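Local coordinates for protein LacI family transcription regulator (Bifidobacterium animalis subsp. lactis, PDB 4O5A) that probably represses or otherwise regulates transcription by binding operator DNA, with a periplasmic-binding-protein-like domain that may sense a small-molecule effector, at residues Ile145-Leu159 with Ser163-Asp175. Sequence-based numbering, arbitrary orientation.
Sequences IELMKNNPQMPCLAL and SLTSGLPTLMSDD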
loop_
_atom_site.group_PDB
_atom_site.type_symbol
_atom_site.label_atom_id
_atom_site.label_comp_id
_atom_site.label_asym_id
_atom_site.label_seq_id
_atom_site.Cartn_x
_atom_site.Cartn_y
_atom_site.Cartn_z
ATOM N N ILE A 145 -2.454 26.263 -5.378
ATOM C CA ILE A 145 -1.336 27.176 -5.587
ATOM C C ILE A 145 -1.770 28.599 -5.256
ATOM O O ILE A 145 -1.095 29.302 -4.509
ATOM C CB ILE A 145 -0.798 27.119 -7.035
ATOM C CG1 ILE A 145 -0.444 25.682 -7.422
ATOM C CG2 ILE A 145 0.406 28.041 -7.204
ATOM C CD1 ILE A 145 0.557 25.022 -6.491
ATOM N N GLU A 146 -2.915 29.006 -5.799
ATOM C CA GLU A 146 -3.455 30.338 -5.549
ATOM C C GLU A 146 -3.750 30.559 -4.068
ATOM O O GLU A 146 -3.523 31.648 -3.541
ATOM C CB GLU A 146 -4.720 30.579 -6.381
ATOM N N LEU A 147 -4.259 29.523 -3.404
ATOM C CA LEU A 147 -4.536 29.583 -1.972
ATOM C C LEU A 147 -3.253 29.850 -1.189
ATOM O O LEU A 147 -3.219 30.728 -0.323
ATOM C CB LEU A 147 -5.200 28.283 -1.493
ATOM C CG LEU A 147 -5.478 28.127 0.006
ATOM C CD1 LEU A 147 -6.404 29.226 0.504
ATOM C CD2 LEU A 147 -6.071 26.760 0.323
HETATM N N MSE A 148 -2.197 29.104 -1.502
HETATM C CA MSE A 148 -0.935 29.257 -0.787
HETATM C C MSE A 148 -0.302 30.617 -1.054
HETATM O O MSE A 148 0.257 31.237 -0.149
HETATM C CB MSE A 148 0.062 28.144 -1.144
HETATM C CG MSE A 148 -0.356 26.733 -0.777
HETATM SE SE MSE A 148 -1.385 26.583 0.868
HETATM C CE MSE A 148 -0.161 27.392 2.135
ATOM N N LYS A 149 -0.385 31.080 -2.297
ATOM C CA LYS A 149 0.249 32.339 -2.665
ATOM C C LYS A 149 -0.437 33.517 -1.982
ATOM O O LYS A 149 0.207 34.512 -1.644
ATOM C CB LYS A 149 0.273 32.512 -4.188
ATOM C CG LYS A 149 1.155 31.488 -4.894
ATOM C CD LYS A 149 2.048 32.130 -5.949
ATOM C CE LYS A 149 1.410 32.127 -7.329
ATOM N NZ LYS A 149 2.332 32.701 -8.358
ATOM N N ASN A 150 -1.744 33.392 -1.768
ATOM C CA ASN A 150 -2.510 34.412 -1.060
ATOM C C ASN A 150 -2.351 34.290 0.457
ATOM O O ASN A 150 -2.832 35.134 1.209
ATOM C CB ASN A 150 -3.990 34.349 -1.459
ATOM C CG ASN A 150 -4.206 34.561 -2.952
ATOM O OD1 ASN A 150 -3.296 34.967 -3.677
ATOM N ND2 ASN A 150 -5.422 34.291 -3.415
ATOM N N ASN A 151 -1.669 33.232 0.892
ATOM C CA ASN A 151 -1.381 33.012 2.309
ATOM C C ASN A 151 0.086 32.650 2.561
ATOM O O ASN A 151 0.390 31.515 2.923
ATOM C CB ASN A 151 -2.291 31.913 2.882
ATOM C CG ASN A 151 -3.733 32.368 3.028
ATOM O OD1 ASN A 151 -4.096 33.020 4.010
ATOM N ND2 ASN A 151 -4.560 32.031 2.047
ATOM N N PRO A 152 1.009 33.616 2.376
ATOM C CA PRO A 152 2.430 33.268 2.509
ATOM C C PRO A 152 2.883 33.143 3.960
ATOM O O PRO A 152 4.010 32.712 4.192
ATOM C CB PRO A 152 3.142 34.433 1.820
ATOM C CG PRO A 152 2.223 35.592 2.013
ATOM C CD PRO A 152 0.817 35.029 2.006
ATOM N N GLN A 153 2.029 33.505 4.915
ATOM C CA GLN A 153 2.357 33.309 6.327
ATOM C C GLN A 153 2.262 31.834 6.743
ATOM O O GLN A 153 2.620 31.478 7.867
ATOM C CB GLN A 153 1.465 34.170 7.228
ATOM C CG GLN A 153 0.046 33.643 7.408
ATOM C CD GLN A 153 -0.823 33.848 6.181
ATOM O OE1 GLN A 153 -0.410 34.478 5.206
ATOM N NE2 GLN A 153 -2.039 33.315 6.225
HETATM N N MSE A 154 1.767 30.985 5.846
HETATM C CA MSE A 154 1.706 29.546 6.101
HETATM C C MSE A 154 2.702 28.809 5.215
HETATM O O MSE A 154 2.520 28.745 3.995
HETATM C CB MSE A 154 0.289 28.997 5.868
HETATM C CG MSE A 154 0.201 27.473 5.834
HETATM SE SE MSE A 154 0.568 26.584 7.546
HETATM C CE MSE A 154 -1.172 26.914 8.382
ATOM N N PRO A 155 3.769 28.262 5.824
ATOM C CA PRO A 155 4.753 27.489 5.062
ATOM C C PRO A 155 4.111 26.328 4.324
ATOM O O PRO A 155 3.237 25.648 4.865
ATOM C CB PRO A 155 5.691 26.955 6.148
ATOM C CG PRO A 155 5.638 28.024 7.220
ATOM C CD PRO A 155 4.190 28.470 7.222
ATOM N N CYS A 156 4.532 26.104 3.085
ATOM C CA CYS A 156 4.112 24.905 2.377
ATOM C C CYS A 156 5.213 24.389 1.470
ATOM O O CYS A 156 6.159 25.115 1.132
ATOM C CB CYS A 156 2.842 25.156 1.563
ATOM S SG CYS A 156 3.085 26.310 0.207
ATOM N N LEU A 157 5.069 23.131 1.081
ATOM C CA LEU A 157 5.990 22.479 0.168
ATOM C C LEU A 157 5.189 21.593 -0.764
ATOM O O LEU A 157 4.319 20.832 -0.321
ATOM C CB LEU A 157 6.986 21.621 0.941
ATOM C CG LEU A 157 7.957 20.801 0.096
ATOM C CD1 LEU A 157 9.067 21.686 -0.434
ATOM C CD2 LEU A 157 8.520 19.651 0.912
ATOM N N ALA A 158 5.478 21.697 -2.056
ATOM C CA ALA A 158 4.816 20.854 -3.040
ATOM C C ALA A 158 5.751 19.754 -3.536
ATOM O O ALA A 158 6.951 19.973 -3.706
ATOM C CB ALA A 158 4.313 21.694 -4.198
ATOM N N LEU A 159 5.198 18.565 -3.761
ATOM C CA LEU A 159 5.958 17.500 -4.407
ATOM C C LEU A 159 5.444 17.350 -5.830
ATOM O O LEU A 159 4.410 16.716 -6.067
ATOM C CB LEU A 159 5.829 16.178 -3.643
ATOM C CG LEU A 159 6.860 15.911 -2.539
ATOM C CD1 LEU A 159 6.931 17.055 -1.528
ATOM C CD2 LEU A 159 6.564 14.592 -1.837
ATOM N N SER A 163 7.324 22.919 -12.996
ATOM C CA SER A 163 6.448 23.624 -13.923
ATOM C C SER A 163 5.015 23.805 -13.406
ATOM O O SER A 163 4.268 24.624 -13.938
ATOM C CB SER A 163 6.439 22.918 -15.283
ATOM O OG SER A 163 6.112 21.545 -15.140
ATOM N N LEU A 164 4.638 23.055 -12.372
ATOM C CA LEU A 164 3.263 23.065 -11.870
ATOM C C LEU A 164 3.084 23.824 -10.557
ATOM O O LEU A 164 1.969 23.905 -10.036
ATOM C CB LEU A 164 2.766 21.633 -11.646
ATOM C CG LEU A 164 2.901 20.566 -12.734
ATOM C CD1 LEU A 164 2.444 19.222 -12.180
ATOM C CD2 LEU A 164 2.107 20.922 -13.976
ATOM N N THR A 165 4.167 24.365 -10.007
ATOM C CA THR A 165 4.114 24.882 -8.636
ATOM C C THR A 165 4.199 26.402 -8.531
ATOM O O THR A 165 3.939 26.966 -7.465
ATOM C CB THR A 165 5.193 24.241 -7.750
ATOM O OG1 THR A 165 6.485 24.462 -8.330
ATOM C CG2 THR A 165 4.947 22.751 -7.622
ATOM N N SER A 166 4.583 27.040 -9.630
ATOM C CA SER A 166 4.572 28.497 -9.754
ATOM C C SER A 166 5.255 29.237 -8.605
ATOM O O SER A 166 4.648 30.096 -7.964
ATOM C CB SER A 166 3.138 29.008 -9.934
ATOM O OG SER A 166 3.116 30.418 -10.062
ATOM N N GLY A 167 6.515 28.902 -8.350
ATOM C CA GLY A 167 7.308 29.646 -7.389
ATOM C C GLY A 167 7.261 29.138 -5.962
ATOM O O GLY A 167 8.096 29.541 -5.151
ATOM N N LEU A 168 6.296 28.270 -5.643
ATOM C CA LEU A 168 6.206 27.682 -4.311
ATOM C C LEU A 168 7.379 26.736 -4.073
ATOM O O LEU A 168 7.892 26.135 -5.018
ATOM C CB LEU A 168 4.895 26.903 -4.144
ATOM C CG LEU A 168 3.603 27.722 -4.105
ATOM C CD1 LEU A 168 2.391 26.835 -3.910
ATOM C CD2 LEU A 168 3.684 28.752 -2.996
ATOM N N PRO A 169 7.818 26.608 -2.808
ATOM C CA PRO A 169 8.896 25.662 -2.503
ATOM C C PRO A 169 8.542 24.272 -3.005
ATOM O O PRO A 169 7.470 23.757 -2.675
ATOM C CB PRO A 169 8.929 25.664 -0.974
ATOM C CG PRO A 169 8.500 27.062 -0.608
ATOM C CD PRO A 169 7.434 27.414 -1.633
ATOM N N THR A 170 9.421 23.676 -3.803
ATOM C CA THR A 170 9.092 22.409 -4.443
ATOM C C THR A 170 10.190 21.379 -4.249
ATOM O O THR A 170 11.379 21.686 -4.408
ATOM C CB THR A 170 8.878 22.627 -5.952
ATOM O OG1 THR A 170 7.958 23.708 -6.157
ATOM C CG2 THR A 170 8.350 21.363 -6.629
ATOM N N LEU A 171 9.792 20.155 -3.913
ATOM C CA LEU A 171 10.691 19.012 -4.015
ATOM C C LEU A 171 10.412 18.404 -5.392
ATOM O O LEU A 171 9.341 17.829 -5.617
ATOM C CB LEU A 171 10.417 18.015 -2.883
ATOM C CG LEU A 171 11.273 16.752 -2.815
ATOM C CD1 LEU A 171 12.759 17.088 -2.786
ATOM C CD2 LEU A 171 10.863 15.909 -1.606
HETATM N N MSE A 172 11.361 18.564 -6.313
HETATM C CA MSE A 172 11.108 18.369 -7.740
HETATM C C MSE A 172 11.330 16.943 -8.223
HETATM O O MSE A 172 12.410 16.380 -8.048
HETATM C CB MSE A 172 12.014 19.285 -8.560
HETATM C CG MSE A 172 11.942 20.747 -8.172
HETATM SE SE MSE A 172 13.200 21.842 -9.170
HETATM C CE MSE A 172 14.873 21.061 -8.538
ATOM N N SER A 173 10.315 16.375 -8.862
ATOM C CA SER A 173 10.461 15.096 -9.546
ATOM C C SER A 173 11.039 15.344 -10.930
ATOM O O SER A 173 11.036 16.478 -11.418
ATOM C CB SER A 173 9.103 14.410 -9.681
ATOM O OG SER A 173 8.244 15.179 -10.501
ATOM N N ASP A 174 11.551 14.303 -11.580
ATOM C CA ASP A 174 12.040 14.483 -12.933
ATOM C C ASP A 174 11.528 13.373 -13.830
ATOM O O ASP A 174 12.280 12.483 -14.222
ATOM C CB ASP A 174 13.572 14.549 -12.976
ATOM C CG ASP A 174 14.102 15.214 -14.244
ATOM O OD1 ASP A 174 13.387 15.271 -15.276
ATOM O OD2 ASP A 174 15.265 15.675 -14.217
ATOM N N ASP A 175 10.249 13.439 -14.166
ATOM C CA ASP A 175 9.668 12.414 -15.030
ATOM C C ASP A 175 10.305 12.364 -16.423
ATOM O O ASP A 175 10.383 11.297 -17.017
ATOM C CB ASP A 175 8.152 12.581 -15.149
ATOM C CG ASP A 175 7.413 12.140 -13.890
ATOM O OD1 ASP A 175 8.032 11.470 -13.037
ATOM O OD2 ASP A 175 6.215 12.465 -13.756
#
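L168 packs against helix 143-149 with its two methyls parted: CD1 lies 3.6 Å from I145 CD1 and touches M148 CB, while CD2 sits between M148 CB and C156 SG, the latter 4.1 Å away. A forked leucine suits this place, since its branches meet helix and strand at once. The branched I145 answers with CD1, while its CG2, anti to the backbone N (chi1 -54°, measured to CG1), rests against T165 O and S166 CB of the type I' turn T165-L168. With I145 cut back to an alanine, a gap would probably open beside L168 CD1, and the turn would lose apolar backing. At the solvent-exposed border the flexible K149 bends over, and NZ hydrogen-bonds to S166 OG at 3.0 Å.

Beyond the turn, strands 156-160 and 170-172 run parallel as neighbours in the Rossmann-like sheet of the N-terminal subdomain of the LacI-type core. A158 N binds P169 O (2.9 Å, 172°), and A158 O in turn accepts L171 N, a grip from both sides of T170. The P169 ring rests on C156 O, CG at 3.5 Å. The small A158 sets its CB 3.6 Å from T165 CG2. On the other face L159 and L171 run alongside one another, and helix 304-320 packs against L157 and L171.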